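Local structure of transcriptional regulator (NtrC family) (Aquifex aeolicus, 3DZD) at residues A[133-138]-A[303-307]; A[137-141]-A[296-300]; A[145-150]-A[171-176]; A[178-184]-A[221-227]. The protein probably activates transcription by sigma54 RNA polymerase, coupling ATP hydrolysis in its AAA+ domain to control by an N-terminal receiver domain. All coordinates share one frame; numbering follows the deposited sequence.

Contact 1 of 4, residues A[133-138]-A[303-307]; sequences GEHPKI and ERGKD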
loop_
_atom_site.group_PDB
_atom_site.type_symbol
_atom_site.label_atom_id
_atom_site.label_comp_id
_atom_site.label_asym_id
_atom_site.label_seq_id
_atom_site.Cartn_x
_atom_site.Cartn_y
_atom_site.Cartn_z
ATOM N N GLY A 133 5.637 9.044 24.755
ATOM C CA GLY A 133 6.308 10.073 25.523
ATOM C C GLY A 133 5.349 10.982 26.268
ATOM O O GLY A 133 4.340 11.436 25.711
ATOM N N GLU A 134 5.681 11.264 27.524
ATOM C CA GLU A 134 4.877 12.148 28.356
ATOM C C GLU A 134 5.663 13.352 28.898
ATOM O O GLU A 134 5.102 14.187 29.591
ATOM C CB GLU A 134 4.222 11.370 29.509
ATOM C CG GLU A 134 3.227 10.284 29.060
ATOM C CD GLU A 134 2.049 10.837 28.268
ATOM O OE1 GLU A 134 1.474 11.875 28.677
ATOM O OE2 GLU A 134 1.692 10.228 27.233
ATOM N N HIS A 135 6.956 13.450 28.592
ATOM C CA HIS A 135 7.708 14.640 28.987
ATOM C C HIS A 135 7.059 15.881 28.393
ATOM O O HIS A 135 6.702 15.885 27.220
ATOM C CB HIS A 135 9.168 14.585 28.531
ATOM C CG HIS A 135 10.022 15.650 29.150
ATOM N ND1 HIS A 135 10.038 16.951 28.698
ATOM C CD2 HIS A 135 10.874 15.611 30.206
ATOM C CE1 HIS A 135 10.872 17.666 29.432
ATOM N NE2 HIS A 135 11.386 16.875 30.360
ATOM N N PRO A 136 6.921 16.943 29.207
ATOM C CA PRO A 136 6.321 18.215 28.780
ATOM C C PRO A 136 6.806 18.683 27.400
ATOM O O PRO A 136 6.030 19.246 26.622
ATOM C CB PRO A 136 6.770 19.191 29.868
ATOM C CG PRO A 136 6.917 18.325 31.101
ATOM C CD PRO A 136 7.394 16.984 30.606
ATOM N N LYS A 137 8.074 18.451 27.087
ATOM C CA LYS A 137 8.567 18.827 25.765
ATOM C C LYS A 137 7.912 17.990 24.658
ATOM O O LYS A 137 7.559 18.513 23.601
ATOM C CB LYS A 137 10.091 18.757 25.710
ATOM C CG LYS A 137 10.741 19.912 26.465
ATOM C CD LYS A 137 12.216 19.680 26.790
ATOM C CE LYS A 137 12.897 21.045 26.984
ATOM N NZ LYS A 137 14.079 21.025 27.895
ATOM N N ILE A 138 7.723 16.699 24.918
ATOM C CA ILE A 138 7.060 15.842 23.948
ATOM C C ILE A 138 5.567 16.118 23.840
ATOM O O ILE A 138 5.019 16.117 22.752
ATOM C CB ILE A 138 7.266 14.363 24.253
ATOM C CG1 ILE A 138 8.760 14.021 24.190
ATOM C CG2 ILE A 138 6.456 13.526 23.269
ATOM C CD1 ILE A 138 9.388 14.225 22.821
ATOM N N GLU A 303 17.066 14.048 27.226
ATOM C CA GLU A 303 16.411 15.267 27.704
ATOM C C GLU A 303 14.943 15.027 28.007
ATOM O O GLU A 303 14.202 15.973 28.248
ATOM C CB GLU A 303 16.530 16.410 26.686
ATOM C CG GLU A 303 17.904 17.067 26.627
ATOM C CD GLU A 303 17.932 18.289 25.706
ATOM O OE1 GLU A 303 16.910 19.023 25.618
ATOM O OE2 GLU A 303 18.989 18.520 25.073
ATOM N N ARG A 304 14.525 13.763 28.003
ATOM C CA ARG A 304 13.097 13.446 28.049
ATOM C C ARG A 304 12.642 12.796 29.348
ATOM O O ARG A 304 11.568 12.182 29.409
ATOM C CB ARG A 304 12.707 12.569 26.869
ATOM C CG ARG A 304 13.002 13.206 25.542
ATOM C CD ARG A 304 12.232 12.510 24.461
ATOM N NE ARG A 304 12.768 12.810 23.142
ATOM C CZ ARG A 304 12.468 12.112 22.053
ATOM N NH1 ARG A 304 11.634 11.080 22.155
ATOM N NH2 ARG A 304 12.987 12.448 20.870
ATOM N N GLY A 305 13.453 12.956 30.390
ATOM C CA GLY A 305 13.084 12.478 31.699
ATOM C C GLY A 305 12.881 10.980 31.689
ATOM O O GLY A 305 13.781 10.217 31.303
ATOM N N LYS A 306 11.687 10.562 32.094
ATOM C CA LYS A 306 11.380 9.155 32.266
ATOM C C LYS A 306 10.723 8.536 31.025
ATOM O O LYS A 306 10.252 7.399 31.056
ATOM C CB LYS A 306 10.527 8.971 33.523
ATOM C CG LYS A 306 11.369 8.926 34.811
ATOM C CD LYS A 306 10.658 9.555 35.997
ATOM C CE LYS A 306 9.968 8.520 36.866
ATOM N NZ LYS A 306 10.955 7.607 37.508
ATOM N N ASP A 307 10.706 9.277 29.923
ATOM C CA ASP A 307 10.253 8.703 28.672
ATOM C C ASP A 307 11.103 7.479 28.349
ATOM O O ASP A 307 10.644 6.571 27.673
ATOM C CB ASP A 307 10.351 9.712 27.526
ATOM C CG ASP A 307 9.159 10.652 27.463
ATOM O OD1 ASP A 307 8.204 10.491 28.257
ATOM O OD2 ASP A 307 9.183 11.560 26.604
HETATM O O HOH W 1 14.508 18.713 29.053
#
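Asp307 reaches the turn before helix 136-149 and presents one carboxylate oxygen to two successive backbone amides. Its OD1 accepts from Glu134 N at 2.7 Å, with an N-H...O angle of 162°, and from His135 N at 3.2 Å along a more bent path. Both amides arrive on the syn side, from opposite faces of the carboxylate. The polar contacts continue at His135, the N-cap, whose ND1 accepts from Lys137 N at 3.0 Å. Farther out, a water accepts from Lys137 NZ and donates to Glu303 O.

Van der Waals contact fills in between. The His135 imidazole, its CG turned away from the backbone N (chi1 -169°), lies against the 303-305 backbone: CD2 lies 3.4 Å from Arg304 C, and Glu303 O sits above one face while Pro136 CD takes the opposite one. Ile138 CD1 rests over a face of the Arg304 guanidinium, 3.7 Å from NE; that group is fixed by hydrogen bonds from NH2 to Pro299 O and Thr163 O, close to the bound ADP.

A buried carboxylate held by two amides is probably ionised, and here it ties the loop leading into helix 136-149 to the first turn of helix 307-322, part of the AAA+ lid.

Contact 2 of 4, residues A[137-141]-A[296-300]; sequences KILEI and IYLPP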
loop_
_atom_site.group_PDB
_atom_site.type_symbol
_atom_site.label_atom_id
_atom_site.label_comp_id
_atom_site.label_asym_id
_atom_site.label_seq_id
_atom_site.Cartn_x
_atom_site.Cartn_y
_atom_site.Cartn_z
ATOM N N LYS A 137 8.074 18.451 27.087
ATOM C CA LYS A 137 8.567 18.827 25.765
ATOM C C LYS A 137 7.912 17.990 24.658
ATOM O O LYS A 137 7.559 18.513 23.601
ATOM C CB LYS A 137 10.091 18.757 25.710
ATOM C CG LYS A 137 10.741 19.912 26.465
ATOM C CD LYS A 137 12.216 19.680 26.790
ATOM C CE LYS A 137 12.897 21.045 26.984
ATOM N NZ LYS A 137 14.079 21.025 27.895
ATOM N N ILE A 138 7.723 16.699 24.918
ATOM C CA ILE A 138 7.060 15.842 23.948
ATOM C C ILE A 138 5.567 16.118 23.840
ATOM O O ILE A 138 5.019 16.117 22.752
ATOM C CB ILE A 138 7.266 14.363 24.253
ATOM C CG1 ILE A 138 8.760 14.021 24.190
ATOM C CG2 ILE A 138 6.456 13.526 23.269
ATOM C CD1 ILE A 138 9.388 14.225 22.821
ATOM N N LEU A 139 4.909 16.359 24.967
ATOM C CA LEU A 139 3.489 16.711 24.944
ATOM C C LEU A 139 3.251 18.005 24.162
ATOM O O LEU A 139 2.232 18.154 23.486
ATOM C CB LEU A 139 2.930 16.822 26.367
ATOM C CG LEU A 139 3.005 15.498 27.137
ATOM C CD1 LEU A 139 2.525 15.648 28.571
ATOM C CD2 LEU A 139 2.216 14.403 26.394
ATOM N N GLU A 140 4.199 18.929 24.247
ATOM C CA GLU A 140 4.122 20.187 23.516
ATOM C C GLU A 140 4.145 19.944 22.001
ATOM O O GLU A 140 3.352 20.521 21.263
ATOM C CB GLU A 140 5.276 21.090 23.954
ATOM C CG GLU A 140 5.277 22.486 23.371
ATOM C CD GLU A 140 6.503 23.292 23.815
ATOM O OE1 GLU A 140 7.572 22.673 24.060
ATOM O OE2 GLU A 140 6.399 24.544 23.923
ATOM N N ILE A 141 5.053 19.074 21.551
ATOM C CA ILE A 141 5.124 18.654 20.145
ATOM C C ILE A 141 3.807 17.981 19.719
ATOM O O ILE A 141 3.256 18.277 18.656
ATOM C CB ILE A 141 6.336 17.708 19.895
ATOM C CG1 ILE A 141 7.654 18.484 19.998
ATOM C CG2 ILE A 141 6.231 16.995 18.550
ATOM C CD1 ILE A 141 8.883 17.627 20.149
ATOM N N ILE A 296 9.903 22.133 13.899
ATOM C CA ILE A 296 9.694 21.375 15.111
ATOM C C ILE A 296 11.055 20.873 15.529
ATOM O O ILE A 296 11.827 20.391 14.693
ATOM C CB ILE A 296 8.788 20.152 14.880
ATOM C CG1 ILE A 296 7.410 20.580 14.390
ATOM C CG2 ILE A 296 8.688 19.307 16.150
ATOM C CD1 ILE A 296 6.570 19.439 13.852
ATOM N N TYR A 297 11.344 20.985 16.819
ATOM C CA TYR A 297 12.578 20.470 17.384
ATOM C C TYR A 297 12.272 19.268 18.273
ATOM O O TYR A 297 11.509 19.388 19.223
ATOM C CB TYR A 297 13.276 21.557 18.208
ATOM C CG TYR A 297 14.489 21.045 18.938
ATOM C CD1 TYR A 297 15.668 20.794 18.258
ATOM C CD2 TYR A 297 14.452 20.798 20.297
ATOM C CE1 TYR A 297 16.777 20.319 18.912
ATOM C CE2 TYR A 297 15.552 20.332 20.965
ATOM C CZ TYR A 297 16.717 20.092 20.271
ATOM O OH TYR A 297 17.827 19.608 20.925
ATOM N N LEU A 298 12.848 18.115 17.953
ATOM C CA LEU A 298 12.747 16.941 18.818
ATOM C C LEU A 298 13.970 16.848 19.709
ATOM O O LEU A 298 15.080 16.714 19.215
ATOM C CB LEU A 298 12.657 15.648 17.996
ATOM C CG LEU A 298 11.548 15.553 16.958
ATOM C CD1 LEU A 298 11.460 14.138 16.375
ATOM C CD2 LEU A 298 10.220 15.980 17.576
ATOM N N PRO A 299 13.771 16.891 21.028
ATOM C CA PRO A 299 14.887 16.803 21.985
ATOM C C PRO A 299 15.535 15.413 22.006
ATOM O O PRO A 299 14.854 14.432 21.729
ATOM C CB PRO A 299 14.217 17.051 23.343
ATOM C CG PRO A 299 12.763 17.239 23.078
ATOM C CD PRO A 299 12.453 16.864 21.680
ATOM N N PRO A 300 16.830 15.329 22.362
ATOM C CA PRO A 300 17.452 14.015 22.548
ATOM C C PRO A 300 16.718 13.222 23.614
ATOM O O PRO A 300 16.039 13.790 24.479
ATOM C CB PRO A 300 18.861 14.348 23.034
ATOM C CG PRO A 300 19.088 15.773 22.660
ATOM C CD PRO A 300 17.753 16.429 22.679
#
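Ile141 supplies most of the apolar packing between helix 136-149 and the end of strand 294-297. Its CG1 lies anti to the carbonyl carbon (chi1 -70°), and the chain runs on extended, carrying CD1 away from the helix to where three residues meet. There it touches Leu298 CD2 at 3.3 Å, a tight approach in which the two side chains cross at about a right angle, and it lies 4.0 Å from Pro299 CD. Nearer the helix, both CG1 and CG2 of Ile141 meet the CG2 branch of Ile296, each at 4.1 Å. Pro299 also faces the preceding turn: its CD lies 4.2 Å from Ile138 CD1, and its CG packs against Lys137 CB at 4.0 Å, while the rest of the lysine leads away from the strand.

Polar groups enter mainly through the backbone. Ile141 CD1 lies 3.3 Å from Tyr297 O, a van der Waals contact with a carbonyl rather than a bond. On its other flank the strand is bonded to its sheet neighbour, with Ile296 paired to Leu156 and Thr158, and Leu298 bonded through its backbone to Thr158 as well.

Such a helix, laid against the outermost strand beside the P-loop strand 155-158, belongs to the alpha/beta core of AAA+ ATPases, where the parallel strands follow the order 5-1-4-3-2.

Contact 3 of 4, residues A[145-150]-A[171-176]; sequences IPKIAK and LIHRYS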
loop_
_atom_site.group_PDB
_atom_site.type_symbol
_atom_site.label_atom_id
_atom_site.label_comp_id
_atom_site.label_asym_id
_atom_site.label_seq_id
_atom_site.Cartn_x
_atom_site.Cartn_y
_atom_site.Cartn_z
ATOM N N ILE A 145 1.550 19.343 16.453
ATOM C CA ILE A 145 1.440 18.588 15.210
ATOM C C ILE A 145 0.119 18.781 14.461
ATOM O O ILE A 145 0.121 18.993 13.244
ATOM C CB ILE A 145 1.650 17.074 15.462
ATOM C CG1 ILE A 145 3.124 16.766 15.733
ATOM C CG2 ILE A 145 1.169 16.268 14.285
ATOM C CD1 ILE A 145 3.378 15.303 15.911
ATOM N N PRO A 146 -1.011 18.694 15.175
ATOM C CA PRO A 146 -2.320 18.826 14.526
ATOM C C PRO A 146 -2.583 20.246 14.010
ATOM O O PRO A 146 -3.336 20.423 13.049
ATOM C CB PRO A 146 -3.309 18.479 15.652
ATOM C CG PRO A 146 -2.501 17.783 16.693
ATOM C CD PRO A 146 -1.139 18.387 16.609
ATOM N N LYS A 147 -1.970 21.240 14.646
ATOM C CA LYS A 147 -2.097 22.629 14.218
ATOM C C LYS A 147 -1.290 22.916 12.947
ATOM O O LYS A 147 -1.713 23.688 12.087
ATOM C CB LYS A 147 -1.627 23.555 15.333
ATOM C CG LYS A 147 -2.411 23.418 16.623
ATOM C CD LYS A 147 -1.873 24.363 17.687
ATOM C CE LYS A 147 -2.803 24.425 18.887
ATOM N NZ LYS A 147 -2.497 25.589 19.776
ATOM N N ILE A 148 -0.121 22.292 12.852
ATOM C CA ILE A 148 0.779 22.445 11.718
ATOM C C ILE A 148 0.249 21.713 10.490
ATOM O O ILE A 148 0.422 22.164 9.362
ATOM C CB ILE A 148 2.151 21.822 12.059
ATOM C CG1 ILE A 148 2.886 22.653 13.097
ATOM C CG2 ILE A 148 3.023 21.696 10.838
ATOM C CD1 ILE A 148 4.284 22.153 13.337
ATOM N N ALA A 149 -0.409 20.581 10.728
ATOM C CA ALA A 149 -0.634 19.577 9.693
ATOM C C ALA A 149 -1.591 19.954 8.573
ATOM O O ALA A 149 -1.441 19.473 7.452
ATOM C CB ALA A 149 -1.075 18.273 10.320
ATOM N N LYS A 150 -2.586 20.779 8.863
ATOM C CA LYS A 150 -3.606 21.047 7.860
ATOM C C LYS A 150 -3.176 22.134 6.884
ATOM O O LYS A 150 -3.913 22.490 5.967
ATOM C CB LYS A 150 -4.961 21.347 8.505
ATOM C CG LYS A 150 -5.645 20.098 9.058
ATOM C CD LYS A 150 -7.154 20.268 9.170
ATOM C CE LYS A 150 -7.846 18.944 9.486
ATOM N NZ LYS A 150 -7.652 17.928 8.410
ATOM N N LEU A 171 2.833 11.294 11.351
ATOM C CA LEU A 171 1.742 11.855 12.126
ATOM C C LEU A 171 1.197 13.063 11.401
ATOM O O LEU A 171 -0.010 13.178 11.201
ATOM C CB LEU A 171 2.207 12.234 13.532
ATOM C CG LEU A 171 2.472 11.024 14.439
ATOM C CD1 LEU A 171 2.944 11.456 15.827
ATOM C CD2 LEU A 171 1.226 10.136 14.542
ATOM N N ILE A 172 2.096 13.960 10.994
ATOM C CA ILE A 172 1.707 15.191 10.303
ATOM C C ILE A 172 0.910 14.870 9.040
ATOM O O ILE A 172 -0.144 15.451 8.804
ATOM C CB ILE A 172 2.945 16.053 9.930
ATOM C CG1 ILE A 172 3.553 16.708 11.179
ATOM C CG2 ILE A 172 2.577 17.108 8.896
ATOM C CD1 ILE A 172 4.927 17.298 10.947
ATOM N N HIS A 173 1.420 13.946 8.233
ATOM C CA HIS A 173 0.724 13.519 7.030
ATOM C C HIS A 173 -0.677 13.016 7.385
ATOM O O HIS A 173 -1.682 13.509 6.865
ATOM C CB HIS A 173 1.520 12.434 6.311
ATOM C CG HIS A 173 0.788 11.810 5.163
ATOM N ND1 HIS A 173 0.513 12.491 3.995
ATOM C CD2 HIS A 173 0.265 10.568 5.008
ATOM C CE1 HIS A 173 -0.147 11.696 3.170
ATOM N NE2 HIS A 173 -0.307 10.523 3.759
ATOM N N ARG A 174 -0.728 12.045 8.290
ATOM C CA ARG A 174 -1.984 11.514 8.811
ATOM C C ARG A 174 -3.011 12.598 9.148
ATOM O O ARG A 174 -4.157 12.525 8.715
ATOM C CB ARG A 174 -1.712 10.668 10.056
ATOM C CG ARG A 174 -2.918 9.903 10.561
ATOM C CD ARG A 174 -3.269 8.775 9.608
ATOM N NE ARG A 174 -2.114 7.933 9.301
ATOM C CZ ARG A 174 -1.805 6.824 9.966
ATOM N NH1 ARG A 174 -2.566 6.423 10.976
ATOM N NH2 ARG A 174 -0.737 6.112 9.623
ATOM N N TYR A 175 -2.598 13.593 9.929
ATOM C CA TYR A 175 -3.501 14.656 10.379
ATOM C C TYR A 175 -3.824 15.669 9.286
ATOM O O TYR A 175 -4.880 16.300 9.315
ATOM C CB TYR A 175 -2.923 15.386 11.597
ATOM C CG TYR A 175 -2.830 14.534 12.847
ATOM C CD1 TYR A 175 -2.429 13.206 12.777
ATOM C CD2 TYR A 175 -3.126 15.060 14.100
ATOM C CE1 TYR A 175 -2.337 12.419 13.913
ATOM C CE2 TYR A 175 -3.031 14.280 15.247
ATOM C CZ TYR A 175 -2.637 12.959 15.145
ATOM O OH TYR A 175 -2.536 12.168 16.270
ATOM N N SER A 176 -2.913 15.829 8.329
ATOM C CA SER A 176 -3.108 16.779 7.238
ATOM C C SER A 176 -4.364 16.430 6.443
ATOM O O SER A 176 -5.061 17.317 5.944
ATOM C CB SER A 176 -1.888 16.814 6.303
ATOM O OG SER A 176 -1.956 15.790 5.321
#
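Ser176, which packs against Ala149, has its OG gripped by two backbone groups: it donates to His173 O at 2.8 Å, in the carbonyl plane and on a lone pair, and accepts from Arg178 N. A chi1 of 85° turns OG back toward its own helix in this way. The Ala149 carbonyl oxygen makes a CA-H...O contact with Ser176 at 3.2 Å from CA, and it also accepts from Arg265 NH1. Beside it, Ala149 CB lies 3.7 Å from Tyr175 CB. The small methyl allows the helices to come close here, their short axes passing at 8.3 Å and crossing at -61°. Helix 165-176 is the one that follows the P-loop, and helix 136-149 flanks it on the same side of the AAA+ sheet. Farther from the crossing, the two branches of Ile145 part: CG2 reaches Ile172 CG1 and CD1 reaches Leu171 CD1, each pair at 3.9 Å. The same CG2 stands over one face of the Tyr175 ring. Pro146 lies alongside that tyrosine, its CB at the ring edge, 3.8 Å from CD2. At the helix ends Lys150, bent at its last torsion, brings NZ to Tyr175 O at 3.3 Å in a weak bond.

Contact 4 of 4, residues A[178-184]-A[221-227]; sequences RKGAFVD and ADQGTLF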
loop_
_atom_site.group_PDB
_atom_site.type_symbol
_atom_site.label_atom_id
_atom_site.label_comp_id
_atom_site.label_asym_id
_atom_site.label_seq_id
_atom_site.Cartn_x
_atom_site.Cartn_y
_atom_site.Cartn_z
ATOM N N ARG A 178 -4.379 14.661 3.663
ATOM C CA ARG A 178 -4.056 14.477 2.255
ATOM C C ARG A 178 -4.183 13.009 1.856
ATOM O O ARG A 178 -3.758 12.121 2.592
ATOM C CB ARG A 178 -2.664 15.053 1.944
ATOM C CG ARG A 178 -2.623 16.586 2.058
ATOM C CD ARG A 178 -1.229 17.181 1.941
ATOM N NE ARG A 178 -0.675 17.084 0.592
ATOM C CZ ARG A 178 -0.897 17.967 -0.372
ATOM N NH1 ARG A 178 -1.672 19.012 -0.146
ATOM N NH2 ARG A 178 -0.352 17.800 -1.569
ATOM N N LYS A 179 -4.787 12.759 0.695
ATOM C CA LYS A 179 -5.133 11.398 0.282
ATOM C C LYS A 179 -3.991 10.661 -0.404
ATOM O O LYS A 179 -3.976 9.427 -0.465
ATOM C CB LYS A 179 -6.366 11.412 -0.630
ATOM C CG LYS A 179 -7.678 11.651 0.101
ATOM C CD LYS A 179 -7.915 10.576 1.154
ATOM C CE LYS A 179 -7.858 9.180 0.541
ATOM N NZ LYS A 179 -7.964 8.096 1.563
ATOM N N GLY A 180 -3.041 11.418 -0.935
ATOM C CA GLY A 180 -1.894 10.827 -1.594
ATOM C C GLY A 180 -0.985 10.089 -0.626
ATOM O O GLY A 180 -1.231 10.061 0.578
ATOM N N ALA A 181 0.085 9.508 -1.162
ATOM C CA ALA A 181 0.959 8.632 -0.392
ATOM C C ALA A 181 1.995 9.387 0.435
ATOM O O ALA A 181 2.274 10.568 0.192
ATOM C CB ALA A 181 1.656 7.640 -1.320
ATOM N N PHE A 182 2.555 8.682 1.416
ATOM C CA PHE A 182 3.690 9.172 2.188
ATOM C C PHE A 182 4.940 8.581 1.572
ATOM O O PHE A 182 5.194 7.383 1.683
ATOM C CB PHE A 182 3.579 8.767 3.661
ATOM C CG PHE A 182 4.705 9.298 4.531
ATOM C CD1 PHE A 182 4.606 10.549 5.138
ATOM C CD2 PHE A 182 5.861 8.539 4.747
ATOM C CE1 PHE A 182 5.636 11.037 5.938
ATOM C CE2 PHE A 182 6.898 9.022 5.543
ATOM C CZ PHE A 182 6.787 10.271 6.141
ATOM N N VAL A 183 5.707 9.424 0.897
ATOM C CA VAL A 183 6.920 8.996 0.221
ATOM C C VAL A 183 8.129 9.484 1.018
ATOM O O VAL A 183 8.320 10.684 1.188
ATOM C CB VAL A 183 6.970 9.591 -1.199
ATOM C CG1 VAL A 183 8.237 9.182 -1.917
ATOM C CG2 VAL A 183 5.749 9.167 -1.984
ATOM N N ASP A 184 8.943 8.575 1.539
ATOM C CA ASP A 184 10.147 9.039 2.215
ATOM C C ASP A 184 11.412 8.775 1.408
ATOM O O ASP A 184 11.599 7.703 0.839
ATOM C CB ASP A 184 10.245 8.521 3.653
ATOM C CG ASP A 184 10.498 7.031 3.736
ATOM O OD1 ASP A 184 10.736 6.397 2.687
ATOM O OD2 ASP A 184 10.458 6.495 4.869
ATOM N N ALA A 221 4.589 11.197 -4.799
ATOM C CA ALA A 221 4.051 11.895 -3.639
ATOM C C ALA A 221 2.883 12.805 -4.001
ATOM O O ALA A 221 2.349 13.505 -3.149
ATOM C CB ALA A 221 5.149 12.683 -2.946
ATOM N N ASP A 222 2.492 12.784 -5.272
ATOM C CA ASP A 222 1.369 13.580 -5.751
ATOM C C ASP A 222 0.179 13.492 -4.802
ATOM O O ASP A 222 -0.264 12.403 -4.430
ATOM C CB ASP A 222 0.958 13.127 -7.153
ATOM C CG ASP A 222 0.149 14.184 -7.904
ATOM O OD1 ASP A 222 0.158 15.373 -7.505
ATOM O OD2 ASP A 222 -0.489 13.816 -8.908
ATOM N N GLN A 223 -0.320 14.656 -4.408
ATOM C CA GLN A 223 -1.426 14.776 -3.456
ATOM C C GLN A 223 -1.137 14.140 -2.099
ATOM O O GLN A 223 -2.042 13.945 -1.295
ATOM C CB GLN A 223 -2.723 14.219 -4.042
ATOM C CG GLN A 223 -3.133 14.882 -5.353
ATOM C CD GLN A 223 -4.599 14.661 -5.682
ATOM O OE1 GLN A 223 -5.486 15.257 -5.062
ATOM N NE2 GLN A 223 -4.862 13.806 -6.664
ATOM N N GLY A 224 0.131 13.831 -1.850
ATOM C CA GLY A 224 0.551 13.311 -0.566
ATOM C C GLY A 224 1.659 14.131 0.071
ATOM O O GLY A 224 1.737 15.348 -0.088
ATOM N N THR A 225 2.534 13.448 0.789
ATOM C CA THR A 225 3.571 14.113 1.561
ATOM C C THR A 225 4.898 13.477 1.225
ATOM O O THR A 225 5.050 12.260 1.298
ATOM C CB THR A 225 3.316 13.982 3.072
ATOM O OG1 THR A 225 2.099 14.662 3.410
ATOM C CG2 THR A 225 4.470 14.575 3.876
ATOM N N LEU A 226 5.847 14.308 0.825
ATOM C CA LEU A 226 7.199 13.855 0.544
ATOM C C LEU A 226 8.064 14.175 1.760
ATOM O O LEU A 226 8.192 15.341 2.128
ATOM C CB LEU A 226 7.739 14.584 -0.686
ATOM C CG LEU A 226 9.124 14.182 -1.176
ATOM C CD1 LEU A 226 9.067 12.819 -1.842
ATOM C CD2 LEU A 226 9.669 15.233 -2.131
ATOM N N PHE A 227 8.634 13.138 2.375
ATOM C CA PHE A 227 9.528 13.285 3.529
ATOM C C PHE A 227 10.982 13.135 3.098
ATOM O O PHE A 227 11.409 12.058 2.673
ATOM C CB PHE A 227 9.191 12.255 4.616
ATOM C CG PHE A 227 10.139 12.265 5.809
ATOM C CD1 PHE A 227 10.349 13.417 6.547
ATOM C CD2 PHE A 227 10.794 11.103 6.205
ATOM C CE1 PHE A 227 11.202 13.418 7.637
ATOM C CE2 PHE A 227 11.644 11.101 7.291
ATOM C CZ PHE A 227 11.849 12.260 8.011
HETATM O O HOH W 2 -5.065 15.301 -1.000
#
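Ala221, four residues ahead of strand 225-229, packs its CB 3.7 Å from Val183 CG2 of strand 182-186. These are neighbouring parallel strands of the AAA+ sheet, 182-186 the outermost, and by sequence 225-229 carries the hydrophobic run of the Walker B motif. Ala221 opens a type II turn closed by Gly224. Within that turn, Asp222 faces away from the contact, its OD2 making a weak hydrogen bond with Tyr119 OH of the second subunit. Gln223 takes the positive-phi position and turns its O to Gly180 N, which donates at 2.7 Å from well above the carbonyl plane. At Gly224 the chains come closest, CA to CA 3.6 Å from Gly180, two glycines without side chains to hold them apart. Gly224 O receives Arg178 NE at 3.0 Å, 45° out of the carbonyl plane; the bend of the arginine at chi3 (70°) turns the guanidinium edge to it, and its NH2 forms a salt bridge with Asp263.

Regular pairing begins at Thr225, whose N donates to Ala181 O and whose O accepts from Val183 N at 2.9 Å, while OG1 binds His173 ND1. Leu226 points to the face shared with Val183, the reverse of that carrying Thr225, Phe227 and Phe182, and its CD1 meets Val183 CG1 at 3.7 Å. Phe227 N then donates to Val183 O at 2.7 Å. Its ring takes Asp184 CB at the edge, and its CB meets Phe182 CZ at 3.5 Å.

All four contacts lie in the AAA+ part of the chain, contact 1 reaching into the lid, and their chemistry follows their place. Contact 2 is the most thoroughly buried and is almost wholly apolar. Contact 1, 8 Å from it between centres, shares Lys137 and Ile138 but relies on a carboxylate, a capping histidine and a water; Arg304 NH2 to Pro299 O joins the two. Contact 3 uses the far end of the same helix 136-149 and meets contact 2 where Ile296 packs on Ile148 and Ile172. Contact 4, at the opposite edge of the sheet from strand 294-297, is knit by backbone bonds and is linked to contact 3 by His173 and Thr225. Contacts 1, 3 and 4 are partly buried, each with exposed margins.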